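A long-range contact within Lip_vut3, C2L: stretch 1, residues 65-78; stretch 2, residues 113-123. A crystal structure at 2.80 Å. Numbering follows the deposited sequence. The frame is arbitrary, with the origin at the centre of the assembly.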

# COMPACT_ATOMS: atom_id res chain seq x y z
N ILE A 65 16.19 7.95 -16.89
CA ILE A 65 16.20 9.06 -15.95
C ILE A 65 16.96 10.24 -16.52
O ILE A 65 16.59 11.40 -16.31
CB ILE A 65 16.76 8.60 -14.59
CG1 ILE A 65 15.94 7.43 -14.05
CG2 ILE A 65 16.78 9.76 -13.60
CD1 ILE A 65 16.34 7.00 -12.66
N MSE A 66 18.03 9.98 -17.27
CA MSE A 66 18.79 11.05 -17.90
C MSE A 66 17.95 11.75 -18.96
O MSE A 66 18.10 12.95 -19.20
CB MSE A 66 20.08 10.52 -18.52
CG MSE A 66 21.31 11.26 -18.04
SE MSE A 66 22.94 10.86 -19.04
CE MSE A 66 22.75 12.19 -20.46
N GLU A 67 17.07 10.98 -19.60
CA GLU A 67 16.14 11.56 -20.57
C GLU A 67 15.26 12.61 -19.91
O GLU A 67 15.14 13.74 -20.41
CB GLU A 67 15.29 10.46 -21.21
CG GLU A 67 16.02 9.62 -22.24
CD GLU A 67 15.90 10.19 -23.64
OE1 GLU A 67 15.06 11.09 -23.84
OE2 GLU A 67 16.64 9.74 -24.54
N GLN A 68 14.64 12.27 -18.78
CA GLN A 68 13.70 13.18 -18.14
C GLN A 68 14.41 14.33 -17.45
O GLN A 68 13.84 15.42 -17.31
CB GLN A 68 12.82 12.42 -17.15
CG GLN A 68 12.16 11.19 -17.73
CD GLN A 68 11.35 11.50 -18.98
OE1 GLN A 68 10.60 12.48 -19.02
NE2 GLN A 68 11.49 10.66 -20.00
N VAL A 69 15.65 14.12 -17.01
CA VAL A 69 16.41 15.21 -16.39
C VAL A 69 16.85 16.22 -17.45
O VAL A 69 16.83 17.43 -17.22
CB VAL A 69 17.60 14.65 -15.59
CG1 VAL A 69 18.55 15.77 -15.18
CG2 VAL A 69 17.11 13.89 -14.37
N LYS A 70 17.26 15.73 -18.62
CA LYS A 70 17.70 16.63 -19.68
C LYS A 70 16.55 17.51 -20.17
O LYS A 70 16.74 18.70 -20.43
CB LYS A 70 18.28 15.82 -20.84
CG LYS A 70 18.77 16.67 -22.00
CD LYS A 70 19.26 15.80 -23.15
CE LYS A 70 19.82 16.65 -24.28
NZ LYS A 70 21.00 17.45 -23.82
N LYS A 71 15.35 16.94 -20.29
CA LYS A 71 14.18 17.69 -20.71
C LYS A 71 13.59 18.55 -19.61
O LYS A 71 12.76 19.42 -19.89
CB LYS A 71 13.10 16.75 -21.24
CG LYS A 71 13.55 15.83 -22.36
CD LYS A 71 12.46 14.84 -22.75
CE LYS A 71 12.13 13.88 -21.60
NZ LYS A 71 11.02 14.37 -20.74
N ALA A 72 14.01 18.35 -18.36
CA ALA A 72 13.38 19.02 -17.23
C ALA A 72 13.75 20.50 -17.21
O ALA A 72 14.92 20.86 -17.26
CB ALA A 72 13.79 18.36 -15.92
N ASP A 73 12.73 21.35 -17.12
CA ASP A 73 12.93 22.77 -16.88
C ASP A 73 13.05 23.10 -15.40
O ASP A 73 13.65 24.12 -15.05
CB ASP A 73 11.77 23.58 -17.48
CG ASP A 73 11.49 23.21 -18.92
OD1 ASP A 73 12.46 23.04 -19.70
OD2 ASP A 73 10.31 23.08 -19.29
N VAL A 74 12.49 22.26 -14.53
CA VAL A 74 12.56 22.42 -13.08
C VAL A 74 12.89 21.06 -12.48
O VAL A 74 12.30 20.05 -12.88
CB VAL A 74 11.25 22.97 -12.50
CG1 VAL A 74 11.33 23.06 -10.98
CG2 VAL A 74 10.92 24.34 -13.09
N ILE A 75 13.82 21.04 -11.53
CA ILE A 75 14.23 19.82 -10.85
C ILE A 75 14.20 20.07 -9.35
O ILE A 75 14.74 21.07 -8.87
CB ILE A 75 15.64 19.36 -11.29
CG1 ILE A 75 15.72 19.20 -12.80
CG2 ILE A 75 16.00 18.05 -10.60
CD1 ILE A 75 17.07 18.74 -13.30
N THR A 76 13.56 19.16 -8.61
CA THR A 76 13.55 19.20 -7.16
C THR A 76 14.17 17.93 -6.61
O THR A 76 13.95 16.84 -7.14
CB THR A 76 12.12 19.36 -6.61
OG1 THR A 76 11.28 18.33 -7.15
CG2 THR A 76 11.56 20.72 -6.98
N ILE A 77 14.97 18.08 -5.55
CA ILE A 77 15.70 16.96 -4.96
C ILE A 77 15.48 16.98 -3.45
O ILE A 77 15.58 18.03 -2.82
CB ILE A 77 17.21 17.02 -5.28
CG1 ILE A 77 17.43 17.09 -6.79
CG2 ILE A 77 17.92 15.81 -4.69
CD1 ILE A 77 18.89 17.13 -7.19
N THR A 78 15.16 15.81 -2.89
CA THR A 78 15.09 15.62 -1.45
C THR A 78 15.98 14.45 -1.07
O THR A 78 16.27 13.58 -1.89
CB THR A 78 13.65 15.36 -0.97
OG1 THR A 78 13.19 14.10 -1.48
CG2 THR A 78 12.72 16.46 -1.44
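Stretch 2 113-123: GMLEKIREIKG

Stretch 2 is helical from Gly113 to Lys122, continuing a helix that begins earlier in the chain, and it packs against two elements of stretch 1: the end of a helix, residues 65-71, and the strand 74-77 that follows a short turn. The two helices cross almost at right angles, with a signed crossing angle of -81° and a closest axial approach of 9.2 Å. Against the strand the helix runs nearly antiparallel, at 162° between N-to-C directions, with the axes 11.6 Å apart. The N-terminal part of stretch 2 therefore faces the end of the strand, and its C-terminal part meets the first helix. The backbones come nearest at that second site, where Lys70 CA and Lys122 CA are 5.4 Å apart; Ile77 CA and Met114 CA, in contrast, are separated by 9.5 Å. Gly123 leaves the helix with positive phi (99°).

The side chains on this face of stretch 2 recur at helical spacing. Met114, a selenomethionine with chi1 in p, points toward the strand and places its SE 3.6 Å from Ile77 CG2. One turn later, Ile118 bridges both elements: its CD1 lies 3.9 Å from Ile75 CD1 and 4.3 Å from Ile77 CD1, while its CG1 is 4.3 Å from Val69 CG1. Ile75 and Ile77 alternate with Val74 and Thr76, so both direct their side chains toward the helix. Ile121, the most extensively covered residue, packs its CG1 3.6 Å from CG of selenomethionine Met66 and its CD1 4.1 Å from Val69 CG1; the aliphatic part of Lys70 adds a contact of 3.9 Å between its CB and Ile121 CG2.

Lys122 extends to the C-terminal end of the first helix, where its NZ donates a weak 3.3 Å hydrogen bond to Ala72 O, although the position of this amine is less certain.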

# COMPACT_ATOMS: atom_id res chain seq x y z
N GLY A 113 27.56 16.22 -6.05
CA GLY A 113 27.83 15.31 -7.15
C GLY A 113 26.70 15.27 -8.16
O GLY A 113 26.93 15.33 -9.37
N MSE A 114 25.46 15.18 -7.68
CA MSE A 114 24.31 15.13 -8.58
C MSE A 114 24.09 16.49 -9.24
O MSE A 114 23.59 16.56 -10.36
CB MSE A 114 23.05 14.69 -7.83
CG MSE A 114 22.65 15.58 -6.66
SE MSE A 114 21.27 14.76 -5.55
CE MSE A 114 22.24 13.16 -4.99
N LEU A 115 24.48 17.56 -8.56
CA LEU A 115 24.45 18.88 -9.18
C LEU A 115 25.42 18.95 -10.35
O LEU A 115 25.07 19.45 -11.43
CB LEU A 115 24.77 19.97 -8.16
CG LEU A 115 23.61 20.85 -7.70
CD1 LEU A 115 22.65 20.08 -6.80
CD2 LEU A 115 24.12 22.10 -6.99
N GLU A 116 26.64 18.45 -10.16
CA GLU A 116 27.63 18.45 -11.23
C GLU A 116 27.21 17.56 -12.39
O GLU A 116 27.56 17.84 -13.54
CB GLU A 116 28.99 18.00 -10.67
CG GLU A 116 30.09 17.86 -11.72
CD GLU A 116 30.40 19.16 -12.43
OE1 GLU A 116 30.18 20.24 -11.84
OE2 GLU A 116 30.86 19.11 -13.59
N LYS A 117 26.45 16.50 -12.12
CA LYS A 117 26.01 15.63 -13.21
C LYS A 117 24.85 16.24 -13.99
O LYS A 117 24.75 16.02 -15.20
CB LYS A 117 25.62 14.26 -12.66
CG LYS A 117 25.48 13.19 -13.73
CD LYS A 117 25.69 11.80 -13.16
CE LYS A 117 25.80 10.76 -14.26
NZ LYS A 117 26.20 9.43 -13.72
N ILE A 118 23.99 17.02 -13.33
CA ILE A 118 22.85 17.63 -14.02
C ILE A 118 23.34 18.57 -15.12
O ILE A 118 22.78 18.59 -16.22
CB ILE A 118 21.95 18.35 -13.01
CG1 ILE A 118 21.14 17.34 -12.19
CG2 ILE A 118 21.02 19.33 -13.71
CD1 ILE A 118 20.25 17.97 -11.14
N ARG A 119 24.39 19.35 -14.84
CA ARG A 119 24.94 20.21 -15.88
C ARG A 119 25.74 19.42 -16.90
O ARG A 119 25.81 19.81 -18.07
CB ARG A 119 25.79 21.31 -15.26
CG ARG A 119 26.77 20.83 -14.20
CD ARG A 119 26.71 21.74 -12.98
NE ARG A 119 25.34 21.87 -12.48
CZ ARG A 119 25.00 22.57 -11.41
NH1 ARG A 119 25.92 23.22 -10.71
NH2 ARG A 119 23.73 22.63 -11.04
N GLU A 120 26.35 18.30 -16.49
CA GLU A 120 26.99 17.42 -17.46
C GLU A 120 25.96 16.76 -18.37
O GLU A 120 26.27 16.45 -19.53
CB GLU A 120 27.81 16.35 -16.74
CG GLU A 120 29.16 16.83 -16.22
CD GLU A 120 29.97 15.72 -15.60
OE1 GLU A 120 29.46 14.58 -15.50
OE2 GLU A 120 31.13 15.97 -15.21
N ILE A 121 24.75 16.53 -17.87
CA ILE A 121 23.70 15.95 -18.69
C ILE A 121 23.18 16.97 -19.69
O ILE A 121 22.99 16.66 -20.88
CB ILE A 121 22.56 15.40 -17.80
CG1 ILE A 121 23.04 14.19 -17.00
CG2 ILE A 121 21.34 15.05 -18.63
CD1 ILE A 121 22.19 13.89 -15.79
N LYS A 122 22.94 18.20 -19.24
CA LYS A 122 22.37 19.21 -20.12
C LYS A 122 23.44 19.88 -20.98
O LYS A 122 23.23 20.07 -22.19
CB LYS A 122 21.62 20.26 -19.29
CG LYS A 122 20.30 19.75 -18.73
CD LYS A 122 19.56 20.84 -17.99
CE LYS A 122 18.07 20.52 -17.93
NZ LYS A 122 17.45 20.56 -19.28
N GLY A 123 24.57 20.24 -20.40
CA GLY A 123 25.64 20.86 -21.15
C GLY A 123 25.67 22.37 -21.02
O GLY A 123 25.25 22.92 -20.00